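Local atomic coordinates of metallopeptidase family protein (Thermus thermophilus, PDB entry 2EJQ), a protein that is of unknown function but belongs to a zincin-like metallopeptidase family, binds metal ions and may act as a peptidase. Residues H29-A34 with H67-Y72. The protein carries 1 engineered substitution. Numbering follows the deposited sequence.
Sequences HVFPEA and HIALYY
Segments 29-31 and 67-71 run parallel, their axes approaching to 4.7 Å at 22°. Four backbone hydrogen bonds form the ladder: His-29 N gives to Ile-68 O (2.7 Å), Leu-70 N to His-29 O, Phe-31 N to Leu-70 O (2.9 Å) and Tyr-72 N to Phe-31 O. Each N lies nearly along the C=O axis of its acceptor. The last bond ties the end of one strand to the first turn of helix 72-78, for which Tyr-71 is the N-cap residue.

Phe-31 shares a face with His-29, Ala-69 and Tyr-71. Its CB passes Leu-70 O at 3.9 Å, and chi1 of -56° sets CG anti to the carbonyl carbon. CD1 lies 3.7 Å from Leu-70 O, which sits at the ring edge, and 4.1 Å from CE1 of Tyr-71, the two side chains lying alongside and pointing the same way, while CE1 of Phe-31 meets Ala-69 CB at 3.8 Å, at the ring edge. Farther back, His-29 and His-67 cross obliquely: NE2 of His-29 sits over one face of the His-67 ring, toward its rim, 3.2 Å from ND1 of His-67. That ring is anchored by NE2 to Leu-64 O, and Tyr-71 OH by Glu-48.

Val-30 and Leu-70 occupy the opposite face and pack on helix 3-16; Leu-70 and Ile-68 also touch helix 85-105, which carries an HExxH sequence consistent with a zincin metal site. Tyr-72 lies next to Leu-76, a Mg(2+)-binding residue with no ion bound here. In the sheet, strand 67-71 lies between parallel 27-31 and antiparallel 47-50.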
loop_
_atom_site.group_PDB
_atom_site.type_symbol
_atom_site.label_atom_id
_atom_site.label_comp_id
_atom_site.label_asym_id
_atom_site.label_seq_id
_atom_site.Cartn_x
_atom_site.Cartn_y
_atom_site.Cartn_z
ATOM N N HIS A 29 -3.647 4.829 0.734
ATOM C CA HIS A 29 -5.101 4.676 0.677
ATOM C C HIS A 29 -5.503 3.418 1.461
ATOM O O HIS A 29 -4.893 2.362 1.303
ATOM C CB HIS A 29 -5.586 4.515 -0.772
ATOM C CG HIS A 29 -5.558 5.779 -1.576
ATOM N ND1 HIS A 29 -6.069 6.969 -1.110
ATOM C CD2 HIS A 29 -5.118 6.027 -2.833
ATOM C CE1 HIS A 29 -5.945 7.896 -2.043
ATOM N NE2 HIS A 29 -5.371 7.350 -3.099
ATOM N N VAL A 30 -6.523 3.516 2.301
ATOM C CA VAL A 30 -6.960 2.344 3.048
ATOM C C VAL A 30 -8.375 1.967 2.637
ATOM O O VAL A 30 -9.281 2.796 2.675
ATOM C CB VAL A 30 -6.931 2.578 4.573
ATOM C CG1 VAL A 30 -7.444 1.344 5.295
ATOM C CG2 VAL A 30 -5.521 2.894 5.020
ATOM N N PHE A 31 -8.556 0.718 2.232
ATOM C CA PHE A 31 -9.863 0.245 1.809
ATOM C C PHE A 31 -10.357 -0.837 2.753
ATOM O O PHE A 31 -9.561 -1.621 3.285
ATOM C CB PHE A 31 -9.797 -0.293 0.378
ATOM C CG PHE A 31 -9.269 0.700 -0.608
ATOM C CD1 PHE A 31 -7.899 0.826 -0.822
ATOM C CD2 PHE A 31 -10.137 1.558 -1.279
ATOM C CE1 PHE A 31 -7.399 1.789 -1.687
ATOM C CE2 PHE A 31 -9.644 2.536 -2.153
ATOM C CZ PHE A 31 -8.271 2.650 -2.356
ATOM N N PRO A 32 -11.682 -0.892 2.978
ATOM C CA PRO A 32 -12.297 -1.882 3.869
ATOM C C PRO A 32 -12.332 -3.281 3.265
ATOM O O PRO A 32 -12.348 -4.284 3.984
ATOM C CB PRO A 32 -13.719 -1.350 4.063
ATOM C CG PRO A 32 -13.648 0.111 3.630
ATOM C CD PRO A 32 -12.700 0.043 2.469
ATOM N N GLU A 33 -12.352 -3.350 1.940
ATOM C CA GLU A 33 -12.450 -4.637 1.273
ATOM C C GLU A 33 -11.184 -5.481 1.313
ATOM O O GLU A 33 -10.083 -4.983 1.585
ATOM C CB GLU A 33 -12.882 -4.457 -0.188
ATOM C CG GLU A 33 -14.189 -3.702 -0.393
ATOM C CD GLU A 33 -14.029 -2.194 -0.235
ATOM O OE1 GLU A 33 -12.925 -1.676 -0.518
ATOM O OE2 GLU A 33 -15.011 -1.526 0.155
ATOM N N ALA A 34 -11.365 -6.774 1.042
ATOM C CA ALA A 34 -10.269 -7.734 1.001
ATOM C C ALA A 34 -9.896 -7.903 -0.462
ATOM O O ALA A 34 -10.687 -7.584 -1.345
ATOM C CB ALA A 34 -10.717 -9.066 1.568
ATOM N N HIS A 67 0.319 5.863 -5.339
ATOM C CA HIS A 67 -0.262 5.502 -4.056
ATOM C C HIS A 67 0.084 4.109 -3.569
ATOM O O HIS A 67 0.407 3.215 -4.352
ATOM C CB HIS A 67 -1.797 5.573 -4.150
ATOM C CG HIS A 67 -2.302 6.797 -4.847
ATOM N ND1 HIS A 67 -2.449 8.007 -4.199
ATOM C CD2 HIS A 67 -2.630 7.014 -6.138
ATOM C CE1 HIS A 67 -2.844 8.917 -5.069
ATOM N NE2 HIS A 67 -2.961 8.347 -6.254
ATOM N N ILE A 68 -0.011 3.948 -2.255
ATOM C CA ILE A 68 0.159 2.657 -1.618
ATOM C C ILE A 68 -1.280 2.352 -1.157
ATOM O O ILE A 68 -1.934 3.203 -0.550
ATOM C CB ILE A 68 1.074 2.730 -0.379
ATOM C CG1 ILE A 68 2.505 3.058 -0.826
ATOM C CG2 ILE A 68 0.999 1.400 0.396
ATOM C CD1 ILE A 68 3.499 3.229 0.321
ATOM N N ALA A 69 -1.795 1.175 -1.476
ATOM C CA ALA A 69 -3.138 0.818 -1.038
ATOM C C ALA A 69 -3.042 -0.297 -0.007
ATOM O O ALA A 69 -2.213 -1.196 -0.140
ATOM C CB ALA A 69 -3.968 0.356 -2.223
ATOM N N LEU A 70 -3.878 -0.220 1.027
ATOM C CA LEU A 70 -3.928 -1.245 2.061
ATOM C C LEU A 70 -5.351 -1.809 2.052
ATOM O O LEU A 70 -6.322 -1.064 1.902
ATOM C CB LEU A 70 -3.585 -0.663 3.438
ATOM C CG LEU A 70 -2.109 -0.335 3.733
ATOM C CD1 LEU A 70 -1.963 0.159 5.164
ATOM C CD2 LEU A 70 -1.257 -1.563 3.535
ATOM N N TYR A 71 -5.475 -3.127 2.191
ATOM C CA TYR A 71 -6.781 -3.770 2.181
ATOM C C TYR A 71 -7.086 -4.329 3.568
ATOM O O TYR A 71 -6.577 -5.382 3.946
ATOM C CB TYR A 71 -6.781 -4.882 1.135
ATOM C CG TYR A 71 -6.457 -4.361 -0.247
ATOM C CD1 TYR A 71 -7.352 -3.534 -0.922
ATOM C CD2 TYR A 71 -5.231 -4.645 -0.857
ATOM C CE1 TYR A 71 -7.040 -2.999 -2.158
ATOM C CE2 TYR A 71 -4.913 -4.113 -2.096
ATOM C CZ TYR A 71 -5.822 -3.288 -2.740
ATOM O OH TYR A 71 -5.510 -2.732 -3.957
ATOM N N TYR A 72 -7.914 -3.613 4.322
ATOM C CA TYR A 72 -8.279 -4.042 5.663
ATOM C C TYR A 72 -8.897 -5.439 5.674
ATOM O O TYR A 72 -8.603 -6.243 6.556
ATOM C CB TYR A 72 -9.241 -3.037 6.292
ATOM C CG TYR A 72 -9.725 -3.434 7.669
ATOM C CD1 TYR A 72 -8.829 -3.573 8.726
ATOM C CD2 TYR A 72 -11.082 -3.665 7.916
ATOM C CE1 TYR A 72 -9.265 -3.928 9.995
ATOM C CE2 TYR A 72 -11.534 -4.023 9.187
ATOM C CZ TYR A 72 -10.617 -4.151 10.225
ATOM O OH TYR A 72 -11.038 -4.465 11.499
#